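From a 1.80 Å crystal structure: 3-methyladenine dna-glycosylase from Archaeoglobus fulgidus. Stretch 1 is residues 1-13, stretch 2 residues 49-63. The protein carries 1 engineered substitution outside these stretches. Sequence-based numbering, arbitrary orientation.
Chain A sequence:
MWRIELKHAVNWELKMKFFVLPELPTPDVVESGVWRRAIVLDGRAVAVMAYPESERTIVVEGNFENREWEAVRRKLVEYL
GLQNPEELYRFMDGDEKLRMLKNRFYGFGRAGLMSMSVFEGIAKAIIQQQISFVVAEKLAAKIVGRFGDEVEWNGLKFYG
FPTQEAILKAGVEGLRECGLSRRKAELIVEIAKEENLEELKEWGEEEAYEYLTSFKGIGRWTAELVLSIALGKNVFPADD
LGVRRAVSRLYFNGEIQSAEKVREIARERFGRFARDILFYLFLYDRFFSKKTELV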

# COMPACT_ATOMS: atom_id res chain seq x y z
N MET A 1 -22.04 5.38 -12.89
CA MET A 1 -20.92 6.33 -13.12
C MET A 1 -20.90 7.37 -12.04
O MET A 1 -21.90 8.06 -11.80
CB MET A 1 -21.12 7.13 -14.42
CG MET A 1 -21.19 6.32 -15.63
SD MET A 1 -19.59 6.29 -16.37
CE MET A 1 -19.78 4.74 -17.24
N TRP A 2 -19.73 7.50 -11.42
CA TRP A 2 -19.42 8.67 -10.63
C TRP A 2 -18.06 9.14 -11.14
O TRP A 2 -17.32 8.37 -11.76
CB TRP A 2 -19.35 8.33 -9.14
CG TRP A 2 -20.64 7.78 -8.54
CD1 TRP A 2 -21.62 8.49 -7.89
CD2 TRP A 2 -21.07 6.42 -8.52
NE1 TRP A 2 -22.63 7.65 -7.47
CE2 TRP A 2 -22.32 6.37 -7.85
CE3 TRP A 2 -20.53 5.23 -9.02
CZ2 TRP A 2 -23.04 5.17 -7.67
CZ3 TRP A 2 -21.24 4.02 -8.84
CH2 TRP A 2 -22.48 4.00 -8.17
N ARG A 3 -17.74 10.40 -10.86
CA ARG A 3 -16.50 11.02 -11.31
C ARG A 3 -15.77 11.69 -10.16
O ARG A 3 -16.39 12.37 -9.33
CB ARG A 3 -16.79 12.06 -12.40
CG ARG A 3 -17.25 11.45 -13.72
CD ARG A 3 -17.51 12.52 -14.81
NE ARG A 3 -17.55 11.90 -16.13
CZ ARG A 3 -18.61 11.29 -16.67
NH1 ARG A 3 -19.76 11.23 -16.01
NH2 ARG A 3 -18.52 10.74 -17.86
N ILE A 4 -14.46 11.46 -10.10
CA ILE A 4 -13.58 12.15 -9.16
C ILE A 4 -12.80 13.20 -9.93
O ILE A 4 -11.94 12.86 -10.74
CB ILE A 4 -12.57 11.17 -8.49
CG1 ILE A 4 -13.28 10.07 -7.69
CG2 ILE A 4 -11.57 11.96 -7.58
CD1 ILE A 4 -12.32 9.02 -7.13
N GLU A 5 -13.09 14.47 -9.67
CA GLU A 5 -12.43 15.58 -10.38
C GLU A 5 -11.24 16.11 -9.60
O GLU A 5 -11.37 16.47 -8.44
CB GLU A 5 -13.43 16.71 -10.64
CG GLU A 5 -14.66 16.28 -11.42
CD GLU A 5 -14.37 15.90 -12.87
OE1 GLU A 5 -13.23 16.11 -13.38
OE2 GLU A 5 -15.31 15.38 -13.51
N LEU A 6 -10.08 16.14 -10.25
CA LEU A 6 -8.81 16.50 -9.62
C LEU A 6 -8.41 17.92 -10.00
O LEU A 6 -8.74 18.38 -11.10
CB LEU A 6 -7.70 15.55 -10.09
CG LEU A 6 -7.98 14.04 -10.09
CD1 LEU A 6 -6.78 13.28 -10.61
CD2 LEU A 6 -8.39 13.58 -8.72
N LYS A 7 -7.66 18.59 -9.12
CA LYS A 7 -7.12 19.93 -9.45
C LYS A 7 -5.89 19.84 -10.36
O LYS A 7 -5.66 20.72 -11.19
CB LYS A 7 -6.82 20.76 -8.19
CG LYS A 7 -6.65 22.25 -8.47
CD LYS A 7 -6.15 23.02 -7.26
CE LYS A 7 -5.77 24.44 -7.64
NZ LYS A 7 -5.07 25.16 -6.53
N HIS A 8 -5.16 18.73 -10.26
CA HIS A 8 -3.89 18.52 -10.96
C HIS A 8 -3.95 17.21 -11.78
O HIS A 8 -4.65 16.28 -11.38
CB HIS A 8 -2.80 18.47 -9.89
CG HIS A 8 -1.40 18.61 -10.42
ND1 HIS A 8 -0.76 17.60 -11.11
CD2 HIS A 8 -0.51 19.63 -10.34
CE1 HIS A 8 0.45 17.99 -11.44
NE2 HIS A 8 0.63 19.22 -10.98
N ALA A 9 -3.23 17.12 -12.91
CA ALA A 9 -3.18 15.86 -13.67
C ALA A 9 -2.51 14.74 -12.85
O ALA A 9 -1.64 15.01 -12.01
CB ALA A 9 -2.45 16.03 -15.00
N VAL A 10 -2.95 13.51 -13.07
CA VAL A 10 -2.30 12.33 -12.49
C VAL A 10 -1.97 11.42 -13.66
O VAL A 10 -2.73 11.32 -14.64
CB VAL A 10 -3.22 11.64 -11.45
CG1 VAL A 10 -4.44 11.02 -12.13
CG2 VAL A 10 -2.46 10.60 -10.61
N ASN A 11 -0.80 10.80 -13.61
CA ASN A 11 -0.44 9.80 -14.58
C ASN A 11 -0.95 8.44 -14.09
O ASN A 11 -0.33 7.81 -13.24
CB ASN A 11 1.07 9.78 -14.78
CG ASN A 11 1.48 8.86 -15.90
OD1 ASN A 11 1.15 7.69 -15.90
ND2 ASN A 11 2.20 9.40 -16.89
N TRP A 12 -2.08 8.00 -14.64
CA TRP A 12 -2.70 6.74 -14.24
C TRP A 12 -1.81 5.55 -14.51
O TRP A 12 -1.76 4.61 -13.71
CB TRP A 12 -4.04 6.57 -14.97
CG TRP A 12 -4.85 5.39 -14.49
CD1 TRP A 12 -5.01 4.18 -15.12
CD2 TRP A 12 -5.61 5.32 -13.29
NE1 TRP A 12 -5.83 3.36 -14.37
CE2 TRP A 12 -6.22 4.04 -13.25
CE3 TRP A 12 -5.85 6.22 -12.23
CZ2 TRP A 12 -7.06 3.63 -12.19
CZ3 TRP A 12 -6.68 5.80 -11.16
CH2 TRP A 12 -7.26 4.53 -11.16
N GLU A 13 -1.09 5.56 -15.63
CA GLU A 13 -0.24 4.43 -15.98
C GLU A 13 0.83 4.20 -14.90
O GLU A 13 1.09 3.07 -14.51
CB GLU A 13 0.38 4.60 -17.39
CG GLU A 13 -0.64 4.93 -18.48
CD GLU A 13 -0.75 6.43 -18.76
OE1 GLU A 13 -0.14 6.91 -19.75
OE2 GLU A 13 -1.44 7.15 -18.00
N MET A 49 -14.74 -0.24 -9.39
CA MET A 49 -13.68 -0.16 -10.40
C MET A 49 -13.44 1.31 -10.72
O MET A 49 -14.31 2.16 -10.52
CB MET A 49 -14.04 -0.96 -11.66
CG MET A 49 -15.06 -0.29 -12.53
SD MET A 49 -15.70 -1.39 -13.79
CE MET A 49 -14.36 -1.43 -14.93
N ALA A 50 -12.25 1.61 -11.21
CA ALA A 50 -11.89 2.99 -11.51
C ALA A 50 -10.89 3.04 -12.65
O ALA A 50 -10.08 2.14 -12.82
CB ALA A 50 -11.34 3.70 -10.27
N TYR A 51 -10.97 4.12 -13.43
CA TYR A 51 -10.14 4.29 -14.62
C TYR A 51 -10.31 5.76 -15.04
O TYR A 51 -11.34 6.37 -14.75
CB TYR A 51 -10.58 3.34 -15.74
CG TYR A 51 -12.06 3.47 -16.10
CD1 TYR A 51 -12.48 4.40 -17.06
CD2 TYR A 51 -13.03 2.68 -15.48
CE1 TYR A 51 -13.84 4.55 -17.38
CE2 TYR A 51 -14.39 2.81 -15.79
CZ TYR A 51 -14.78 3.75 -16.76
OH TYR A 51 -16.11 3.92 -17.10
N PRO A 52 -9.28 6.32 -15.69
CA PRO A 52 -9.30 7.71 -16.11
C PRO A 52 -10.18 7.95 -17.34
O PRO A 52 -10.20 7.13 -18.26
CB PRO A 52 -7.85 7.99 -16.47
CG PRO A 52 -7.26 6.70 -16.82
CD PRO A 52 -8.01 5.65 -16.02
N GLU A 53 -10.91 9.06 -17.36
CA GLU A 53 -11.45 9.49 -18.65
C GLU A 53 -10.63 10.65 -19.24
O GLU A 53 -10.67 10.90 -20.45
CB GLU A 53 -12.96 9.72 -18.59
CG GLU A 53 -13.38 11.11 -18.29
CD GLU A 53 -14.89 11.28 -18.20
OE1 GLU A 53 -15.68 10.44 -18.70
OE2 GLU A 53 -15.28 12.25 -17.57
N SER A 54 -9.87 11.32 -18.37
CA SER A 54 -8.90 12.35 -18.77
C SER A 54 -7.81 12.48 -17.73
O SER A 54 -7.89 11.85 -16.66
CB SER A 54 -9.59 13.71 -18.95
OG SER A 54 -9.98 14.28 -17.71
N GLU A 55 -6.80 13.31 -18.01
CA GLU A 55 -5.71 13.57 -17.06
C GLU A 55 -6.18 13.94 -15.65
O GLU A 55 -5.49 13.61 -14.66
CB GLU A 55 -4.72 14.62 -17.61
CG GLU A 55 -5.26 16.06 -17.72
CD GLU A 55 -4.15 17.11 -17.94
OE1 GLU A 55 -3.09 16.75 -18.51
OE2 GLU A 55 -4.33 18.29 -17.52
N ARG A 56 -7.34 14.60 -15.55
CA ARG A 56 -7.84 15.15 -14.30
C ARG A 56 -9.17 14.57 -13.82
O ARG A 56 -9.77 15.12 -12.90
CB ARG A 56 -7.95 16.67 -14.37
CG ARG A 56 -6.62 17.35 -14.60
CD ARG A 56 -6.71 18.86 -14.51
NE ARG A 56 -5.45 19.42 -15.01
CZ ARG A 56 -5.08 20.69 -14.93
NH1 ARG A 56 -5.87 21.59 -14.35
NH2 ARG A 56 -3.90 21.05 -15.42
N THR A 57 -9.61 13.47 -14.42
CA THR A 57 -10.92 12.91 -14.08
C THR A 57 -10.84 11.41 -14.00
O THR A 57 -10.53 10.76 -14.99
CB THR A 57 -12.01 13.29 -15.12
OG1 THR A 57 -12.09 14.71 -15.23
CG2 THR A 57 -13.38 12.74 -14.69
N ILE A 58 -11.15 10.87 -12.83
CA ILE A 58 -11.20 9.42 -12.64
C ILE A 58 -12.67 9.01 -12.53
O ILE A 58 -13.41 9.49 -11.68
CB ILE A 58 -10.40 8.96 -11.36
CG1 ILE A 58 -8.93 9.46 -11.39
CG2 ILE A 58 -10.50 7.43 -11.15
CD1 ILE A 58 -8.11 9.09 -12.65
N VAL A 59 -13.08 8.13 -13.43
CA VAL A 59 -14.40 7.52 -13.36
C VAL A 59 -14.40 6.34 -12.39
O VAL A 59 -13.46 5.52 -12.39
CB VAL A 59 -14.87 7.08 -14.75
CG1 VAL A 59 -16.25 6.36 -14.68
CG2 VAL A 59 -14.92 8.29 -15.67
N VAL A 60 -15.44 6.27 -11.56
CA VAL A 60 -15.72 5.12 -10.69
C VAL A 60 -17.06 4.46 -11.07
O VAL A 60 -18.07 5.15 -11.27
CB VAL A 60 -15.73 5.50 -9.19
CG1 VAL A 60 -15.87 4.23 -8.32
CG2 VAL A 60 -14.44 6.26 -8.79
N GLU A 61 -17.04 3.15 -11.19
CA GLU A 61 -18.27 2.36 -11.32
C GLU A 61 -18.30 1.29 -10.24
O GLU A 61 -17.25 0.83 -9.76
CB GLU A 61 -18.31 1.70 -12.70
CG GLU A 61 -18.33 2.67 -13.87
CD GLU A 61 -18.48 1.95 -15.21
OE1 GLU A 61 -19.44 1.17 -15.36
OE2 GLU A 61 -17.65 2.17 -16.11
N GLY A 62 -19.50 0.88 -9.85
CA GLY A 62 -19.65 -0.14 -8.83
C GLY A 62 -21.10 -0.34 -8.46
O GLY A 62 -21.97 0.38 -8.97
N ASN A 63 -21.37 -1.29 -7.57
CA ASN A 63 -22.74 -1.65 -7.23
C ASN A 63 -23.19 -1.19 -5.84
O ASN A 63 -24.22 -1.67 -5.33
CB ASN A 63 -22.98 -3.15 -7.43
CG ASN A 63 -22.23 -4.01 -6.44
OD1 ASN A 63 -21.41 -3.51 -5.66
ND2 ASN A 63 -22.50 -5.32 -6.47
O HOH W 1 -21.60 2.31 -11.91
O HOH W 2 -8.79 20.62 -12.75
O HOH W 3 -5.54 10.45 -15.40

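Stretch 1 opens antiparallel to strand 57-62. M1 lies at the start of the pairing, where its flexible thioether can bend back over the sheet: M1 SD packs 3.7 Å from V59 CG1.

W2 forms the first hydrogen-bonded pair, with W2 N to V60 O at 2.9 Å and V60 N to W2 O at 2.8 Å. Its broad indole presents its edge to the strand end, W2 CZ3 lying 3.7 Å from G62 O.

R3 points to the other face. Its long side chain reaches E53, where the planar guanidinium meets the carboxylate in a two-pronged salt bridge: R3 NE to E53 OE2 is 2.7 Å and R3 NH2 to E53 OE1 is 3.0 Å.

I4 returns to the face of W2 and repeats the tight pairing, I4 N to I58 O at 2.7 Å and I58 N to I4 O at 3.0 Å. Being branched and apolar, it suits this buried site, with I4 CD1 3.9 Å from V60 CG2.

E5, on the R3 face, accepts a short hydrogen bond from the hydroxyl of the buried T57, T57 OG1 to E5 OE1 at 2.6 Å.

Beyond the strand, L6 N still donates to R56 O (2.9 Å), and its apolar side chain points toward stretch 2, L6 CD1 4.5 Å from I58 CG1. K7 and H8 direct their side chains away, and H8 ND1 instead bonds A9 O at 2.9 Å. At A9 the backbone runs close to the turn, A9 CA 3.4 Å from E55 O in a CA-H...O contact, and the small A9 CB packs 3.6 Å from E55 CD. The same carbonyl accepts a hydrogen bond from V10 N, E55 O to V10 N being 3.0 Å. V10 adds an apolar contact, V10 CG1 to I58 CD1 at 4.2 Å.

N11 makes no contact across; its side chain caps a backbone N just past the stretch, a role asparagine commonly fills. W12 then supplies a broad, buried surface: P52 CD sits 3.4 Å from the centroid of the W12 five-membered ring, almost on the normal, a CH-pi contact, while W12 CE3 packs 3.7 Å from I58 CD1.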